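Local coordinates for reticulocyte binding protein (Streptococcus agalactiae COH1, PDB 3FAW), which probably hydrolyses alpha-1,6-glucosidic linkages of pullulan and branched alpha-glucans as a cell-wall-anchored pullulanase of the streptococcal surface, at residues Val244-Ala257 with Ser366-His380. Numbering follows the deposited sequence.
Sequences VNPSQLGPQNLSFA and SARIAELKQLIHDIH
Lys-373 reaches from the helix into the bend of 244-257, its chain extended beyond CG, and its ammonium donates to two carbonyls there: NZ lies 2.9 Å from Pro-246 O and 2.9 Å from Leu-249 O. The two bonds differ in geometry. At Pro-246 O the donor stands 47° out of the carbonyl plane, while Leu-249 N, closing the short 3-10 segment, reaches the same oxygen from the opposite face; at Leu-249 O the approach is only tilted, by 23°. Water 2 accepts from Lys-373 NZ at 3.0 Å and donates to Pro-251 O, and Glu-448 on helix 432-449 adds a salt bridge, which probably offsets the cost of burying the charge. The contact lies on the outside of the (beta/alpha)8 barrel of the alpha-amylase family: helix 367-381, which precedes barrel strand 385-390, is covered by the linker running from the CBM48-type beta domain to the first barrel strand, 269-273. Apolar contacts flank the lysine. Leu-249 CD1 presses on Ser-366 CB at 3.5 Å, and Val-244 meets Ile-369 tip to tip. Farther along, Pro-251 CB sits over one face of the His-377 ring, 4.2 Å from its centroid. With CG anti to the backbone N (chi1 -164°), that ring turns both nitrogens to water: NE2 to water 3, and ND1, at 2.7 Å, to water 4, which accepts from Ser-255 N and is also bonded to His-380 ND1. Asp-452 takes up His-380 NE2 and Ala-257 N, one carboxylate oxygen for each.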
loop_
_atom_site.group_PDB
_atom_site.type_symbol
_atom_site.label_atom_id
_atom_site.label_comp_id
_atom_site.label_asym_id
_atom_site.label_seq_id
_atom_site.Cartn_x
_atom_site.Cartn_y
_atom_site.Cartn_z
ATOM N N VAL A 244 -15.938 -20.858 4.489
ATOM C CA VAL A 244 -16.940 -19.958 3.917
ATOM C C VAL A 244 -17.079 -20.123 2.401
ATOM O O VAL A 244 -16.207 -20.695 1.736
ATOM C CB VAL A 244 -16.622 -18.465 4.223
ATOM C CG1 VAL A 244 -16.782 -18.172 5.708
ATOM C CG2 VAL A 244 -15.217 -18.091 3.734
ATOM N N ASN A 245 -18.186 -19.602 1.873
ATOM C CA ASN A 245 -18.469 -19.596 0.442
ATOM C C ASN A 245 -18.701 -18.154 -0.036
ATOM O O ASN A 245 -19.844 -17.682 -0.070
ATOM C CB ASN A 245 -19.687 -20.481 0.141
ATOM C CG ASN A 245 -19.829 -20.811 -1.342
ATOM O OD1 ASN A 245 -19.365 -20.068 -2.208
ATOM N ND2 ASN A 245 -20.475 -21.936 -1.636
ATOM N N PRO A 246 -17.610 -17.443 -0.392
ATOM C CA PRO A 246 -17.655 -16.037 -0.813
ATOM C C PRO A 246 -18.730 -15.702 -1.849
ATOM O O PRO A 246 -19.416 -14.687 -1.714
ATOM C CB PRO A 246 -16.258 -15.813 -1.400
ATOM C CG PRO A 246 -15.392 -16.721 -0.615
ATOM C CD PRO A 246 -16.225 -17.953 -0.391
ATOM N N SER A 247 -18.875 -16.558 -2.859
ATOM C CA SER A 247 -19.795 -16.312 -3.980
ATOM C C SER A 247 -21.265 -16.229 -3.558
ATOM O O SER A 247 -22.071 -15.580 -4.229
ATOM C CB SER A 247 -19.624 -17.395 -5.053
ATOM O OG SER A 247 -19.903 -18.684 -4.535
ATOM N N GLN A 248 -21.603 -16.875 -2.443
ATOM C CA GLN A 248 -22.968 -16.874 -1.933
ATOM C C GLN A 248 -23.293 -15.618 -1.106
ATOM O O GLN A 248 -24.456 -15.374 -0.797
ATOM C CB GLN A 248 -23.220 -18.143 -1.104
ATOM C CG GLN A 248 -23.178 -19.438 -1.925
ATOM C CD GLN A 248 -23.502 -20.680 -1.108
ATOM O OE1 GLN A 248 -23.338 -20.697 0.112
ATOM N NE2 GLN A 248 -23.964 -21.729 -1.782
ATOM N N LEU A 249 -22.278 -14.820 -0.770
ATOM C CA LEU A 249 -22.442 -13.687 0.155
ATOM C C LEU A 249 -22.421 -12.325 -0.545
ATOM O O LEU A 249 -21.792 -12.155 -1.588
ATOM C CB LEU A 249 -21.344 -13.719 1.224
ATOM C CG LEU A 249 -21.150 -15.046 1.961
ATOM C CD1 LEU A 249 -19.868 -15.018 2.804
ATOM C CD2 LEU A 249 -22.368 -15.372 2.822
ATOM N N GLY A 250 -23.107 -11.356 0.051
ATOM C CA GLY A 250 -23.158 -9.992 -0.478
ATOM C C GLY A 250 -24.070 -9.868 -1.688
ATOM O O GLY A 250 -24.662 -10.862 -2.121
ATOM N N PRO A 251 -24.189 -8.646 -2.243
ATOM C CA PRO A 251 -25.010 -8.422 -3.439
ATOM C C PRO A 251 -24.552 -9.302 -4.600
ATOM O O PRO A 251 -23.374 -9.289 -4.955
ATOM C CB PRO A 251 -24.785 -6.938 -3.773
ATOM C CG PRO A 251 -24.178 -6.328 -2.570
ATOM C CD PRO A 251 -23.534 -7.412 -1.770
ATOM N N GLN A 252 -25.482 -10.055 -5.177
ATOM C CA GLN A 252 -25.163 -11.021 -6.228
ATOM C C GLN A 252 -24.961 -10.384 -7.608
ATOM O O GLN A 252 -24.459 -11.037 -8.525
ATOM C CB GLN A 252 -26.248 -12.102 -6.292
ATOM C CG GLN A 252 -26.306 -12.978 -5.043
ATOM C CD GLN A 252 -25.031 -13.776 -4.843
ATOM O OE1 GLN A 252 -24.714 -14.663 -5.634
ATOM N NE2 GLN A 252 -24.287 -13.455 -3.788
ATOM N N ASN A 253 -25.336 -9.113 -7.748
ATOM C CA ASN A 253 -25.097 -8.370 -8.987
ATOM C C ASN A 253 -23.886 -7.437 -8.893
ATOM O O ASN A 253 -23.745 -6.515 -9.697
ATOM C CB ASN A 253 -26.360 -7.585 -9.398
ATOM C CG ASN A 253 -26.778 -6.555 -8.366
ATOM O OD1 ASN A 253 -26.314 -6.581 -7.224
ATOM N ND2 ASN A 253 -27.673 -5.652 -8.758
ATOM N N LEU A 254 -23.014 -7.682 -7.912
ATOM C CA LEU A 254 -21.805 -6.883 -7.729
ATOM C C LEU A 254 -21.030 -6.831 -9.044
ATOM O O LEU A 254 -20.801 -7.859 -9.680
ATOM C CB LEU A 254 -20.929 -7.469 -6.615
ATOM C CG LEU A 254 -19.752 -6.621 -6.124
ATOM C CD1 LEU A 254 -20.230 -5.389 -5.355
ATOM C CD2 LEU A 254 -18.815 -7.468 -5.265
ATOM N N SER A 255 -20.651 -5.621 -9.451
ATOM C CA SER A 255 -19.969 -5.400 -10.725
ATOM C C SER A 255 -18.855 -4.393 -10.528
ATOM O O SER A 255 -18.801 -3.719 -9.506
ATOM C CB SER A 255 -20.948 -4.864 -11.774
ATOM O OG SER A 255 -22.146 -5.624 -11.811
ATOM N N PHE A 256 -17.980 -4.275 -11.520
ATOM C CA PHE A 256 -16.921 -3.267 -11.483
ATOM C C PHE A 256 -17.487 -1.862 -11.638
ATOM O O PHE A 256 -18.641 -1.681 -12.041
ATOM C CB PHE A 256 -15.868 -3.548 -12.553
ATOM C CG PHE A 256 -15.102 -4.810 -12.308
ATOM C CD1 PHE A 256 -14.179 -4.880 -11.271
ATOM C CD2 PHE A 256 -15.318 -5.937 -13.090
ATOM C CE1 PHE A 256 -13.469 -6.050 -11.027
ATOM C CE2 PHE A 256 -14.617 -7.113 -12.851
ATOM C CZ PHE A 256 -13.688 -7.168 -11.817
ATOM N N ALA A 257 -16.667 -0.869 -11.311
ATOM C CA ALA A 257 -17.115 0.521 -11.301
ATOM C C ALA A 257 -17.559 0.994 -12.682
ATOM O O ALA A 257 -17.106 0.476 -13.703
ATOM C CB ALA A 257 -16.015 1.427 -10.770
ATOM N N SER A 366 -18.655 -15.158 7.650
ATOM C CA SER A 366 -19.293 -14.806 6.385
ATOM C C SER A 366 -19.649 -13.317 6.306
ATOM O O SER A 366 -19.703 -12.746 5.217
ATOM C CB SER A 366 -20.551 -15.660 6.174
ATOM O OG SER A 366 -20.202 -17.020 5.965
ATOM N N ALA A 367 -19.875 -12.695 7.462
ATOM C CA ALA A 367 -20.380 -11.320 7.522
ATOM C C ALA A 367 -19.463 -10.310 6.826
ATOM O O ALA A 367 -19.918 -9.549 5.978
ATOM C CB ALA A 367 -20.617 -10.912 8.967
ATOM N N ARG A 368 -18.177 -10.319 7.170
ATOM C CA ARG A 368 -17.216 -9.337 6.636
ATOM C C ARG A 368 -17.085 -9.353 5.113
ATOM O O ARG A 368 -16.847 -8.309 4.503
ATOM C CB ARG A 368 -15.839 -9.514 7.280
ATOM C CG ARG A 368 -15.195 -10.880 7.017
ATOM C CD ARG A 368 -14.931 -11.602 8.303
ATOM N NE ARG A 368 -13.537 -11.667 8.673
ATOM C CZ ARG A 368 -13.095 -11.935 9.898
ATOM N NH1 ARG A 368 -13.930 -12.124 10.917
ATOM N NH2 ARG A 368 -11.800 -11.991 10.108
ATOM N N ILE A 369 -17.227 -10.531 4.512
ATOM C CA ILE A 369 -17.229 -10.674 3.060
ATOM C C ILE A 369 -18.462 -9.972 2.485
ATOM O O ILE A 369 -18.361 -9.211 1.513
ATOM C CB ILE A 369 -17.207 -12.169 2.645
ATOM C CG1 ILE A 369 -15.870 -12.804 3.043
ATOM C CG2 ILE A 369 -17.455 -12.326 1.135
ATOM C CD1 ILE A 369 -15.805 -14.311 2.836
ATOM N N ALA A 370 -19.615 -10.227 3.101
ATOM C CA ALA A 370 -20.865 -9.576 2.716
ATOM C C ALA A 370 -20.821 -8.061 2.972
ATOM O O ALA A 370 -21.318 -7.271 2.172
ATOM C CB ALA A 370 -22.035 -10.206 3.466
ATOM N N GLU A 371 -20.215 -7.665 4.088
ATOM C CA GLU A 371 -20.127 -6.252 4.462
ATOM C C GLU A 371 -19.210 -5.422 3.550
ATOM O O GLU A 371 -19.531 -4.274 3.245
ATOM C CB GLU A 371 -19.663 -6.121 5.910
ATOM C CG GLU A 371 -20.687 -6.584 6.931
ATOM C CD GLU A 371 -20.072 -6.800 8.296
ATOM O OE1 GLU A 371 -19.123 -7.604 8.406
ATOM O OE2 GLU A 371 -20.531 -6.161 9.260
ATOM N N LEU A 372 -18.078 -5.989 3.126
ATOM C CA LEU A 372 -17.176 -5.279 2.207
ATOM C C LEU A 372 -17.772 -5.208 0.797
ATOM O O LEU A 372 -17.668 -4.183 0.128
ATOM C CB LEU A 372 -15.781 -5.920 2.172
ATOM C CG LEU A 372 -14.741 -5.210 1.280
ATOM C CD1 LEU A 372 -14.584 -3.733 1.669
ATOM C CD2 LEU A 372 -13.387 -5.917 1.326
ATOM N N LYS A 373 -18.388 -6.298 0.349
ATOM C CA LYS A 373 -19.084 -6.309 -0.936
ATOM C C LYS A 373 -20.186 -5.248 -1.000
ATOM O O LYS A 373 -20.366 -4.599 -2.029
ATOM C CB LYS A 373 -19.687 -7.689 -1.218
ATOM C CG LYS A 373 -18.697 -8.747 -1.699
ATOM C CD LYS A 373 -19.442 -10.034 -2.003
ATOM C CE LYS A 373 -18.542 -11.149 -2.474
ATOM N NZ LYS A 373 -19.341 -12.196 -3.188
ATOM N N GLN A 374 -20.919 -5.079 0.097
ATOM C CA GLN A 374 -22.019 -4.115 0.160
ATOM C C GLN A 374 -21.500 -2.680 0.100
ATOM O O GLN A 374 -22.034 -1.854 -0.642
ATOM C CB GLN A 374 -22.856 -4.324 1.428
ATOM C CG GLN A 374 -24.116 -3.451 1.516
ATOM C CD GLN A 374 -25.147 -3.780 0.448
ATOM O OE1 GLN A 374 -25.540 -2.919 -0.342
ATOM N NE2 GLN A 374 -25.586 -5.029 0.418
ATOM N N LEU A 375 -20.463 -2.389 0.881
ATOM C CA LEU A 375 -19.787 -1.094 0.819
ATOM C C LEU A 375 -19.303 -0.790 -0.607
ATOM O O LEU A 375 -19.473 0.323 -1.094
ATOM C CB LEU A 375 -18.597 -1.061 1.788
ATOM C CG LEU A 375 -17.665 0.154 1.696
ATOM C CD1 LEU A 375 -18.437 1.443 1.954
ATOM C CD2 LEU A 375 -16.493 0.018 2.660
ATOM N N ILE A 376 -18.708 -1.785 -1.264
ATOM C CA ILE A 376 -18.163 -1.613 -2.617
ATOM C C ILE A 376 -19.281 -1.400 -3.650
ATOM O O ILE A 376 -19.147 -0.580 -4.556
ATOM C CB ILE A 376 -17.254 -2.805 -3.013
ATOM C CG1 ILE A 376 -15.945 -2.748 -2.215
ATOM C CG2 ILE A 376 -16.944 -2.781 -4.500
ATOM C CD1 ILE A 376 -15.035 -3.960 -2.397
ATOM N N HIS A 377 -20.386 -2.121 -3.480
ATOM C CA HIS A 377 -21.596 -1.921 -4.286
ATOM C C HIS A 377 -22.174 -0.516 -4.064
ATOM O O HIS A 377 -22.626 0.124 -5.008
ATOM C CB HIS A 377 -22.638 -2.995 -3.942
ATOM C CG HIS A 377 -23.746 -3.125 -4.947
ATOM N ND1 HIS A 377 -23.531 -3.530 -6.248
ATOM C CD2 HIS A 377 -25.083 -2.940 -4.828
ATOM C CE1 HIS A 377 -24.685 -3.566 -6.893
ATOM N NE2 HIS A 377 -25.643 -3.218 -6.051
ATOM N N ASP A 378 -22.146 -0.044 -2.818
ATOM C CA ASP A 378 -22.587 1.322 -2.479
ATOM C C ASP A 378 -21.649 2.399 -3.060
ATOM O O ASP A 378 -22.096 3.474 -3.439
ATOM C CB ASP A 378 -22.707 1.500 -0.957
ATOM C CG ASP A 378 -23.747 0.570 -0.321
ATOM O OD1 ASP A 378 -24.508 -0.097 -1.056
ATOM O OD2 ASP A 378 -23.794 0.499 0.927
ATOM N N ILE A 379 -20.353 2.110 -3.129
ATOM C CA ILE A 379 -19.396 3.004 -3.798
ATOM C C ILE A 379 -19.682 3.070 -5.303
ATOM O O ILE A 379 -19.747 4.157 -5.883
ATOM C CB ILE A 379 -17.931 2.557 -3.558
ATOM C CG1 ILE A 379 -17.542 2.767 -2.088
ATOM C CG2 ILE A 379 -16.972 3.336 -4.455
ATOM C CD1 ILE A 379 -16.167 2.202 -1.701
ATOM N N HIS A 380 -19.868 1.907 -5.923
ATOM C CA HIS A 380 -20.111 1.816 -7.365
ATOM C C HIS A 380 -21.407 2.509 -7.783
ATOM O O HIS A 380 -21.462 3.134 -8.845
ATOM C CB HIS A 380 -20.127 0.354 -7.831
ATOM C CG HIS A 380 -18.779 -0.305 -7.809
ATOM N ND1 HIS A 380 -18.619 -1.674 -7.822
ATOM C CD2 HIS A 380 -17.529 0.216 -7.763
ATOM C CE1 HIS A 380 -17.331 -1.966 -7.789
ATOM N NE2 HIS A 380 -16.649 -0.837 -7.757
HETATM O O HOH W 1 -20.197 -18.746 3.725
HETATM O O HOH W 2 -21.216 -11.068 -5.242
HETATM O O HOH W 3 -28.329 -3.164 -6.519
HETATM O O HOH W 4 -21.456 -3.090 -7.918
#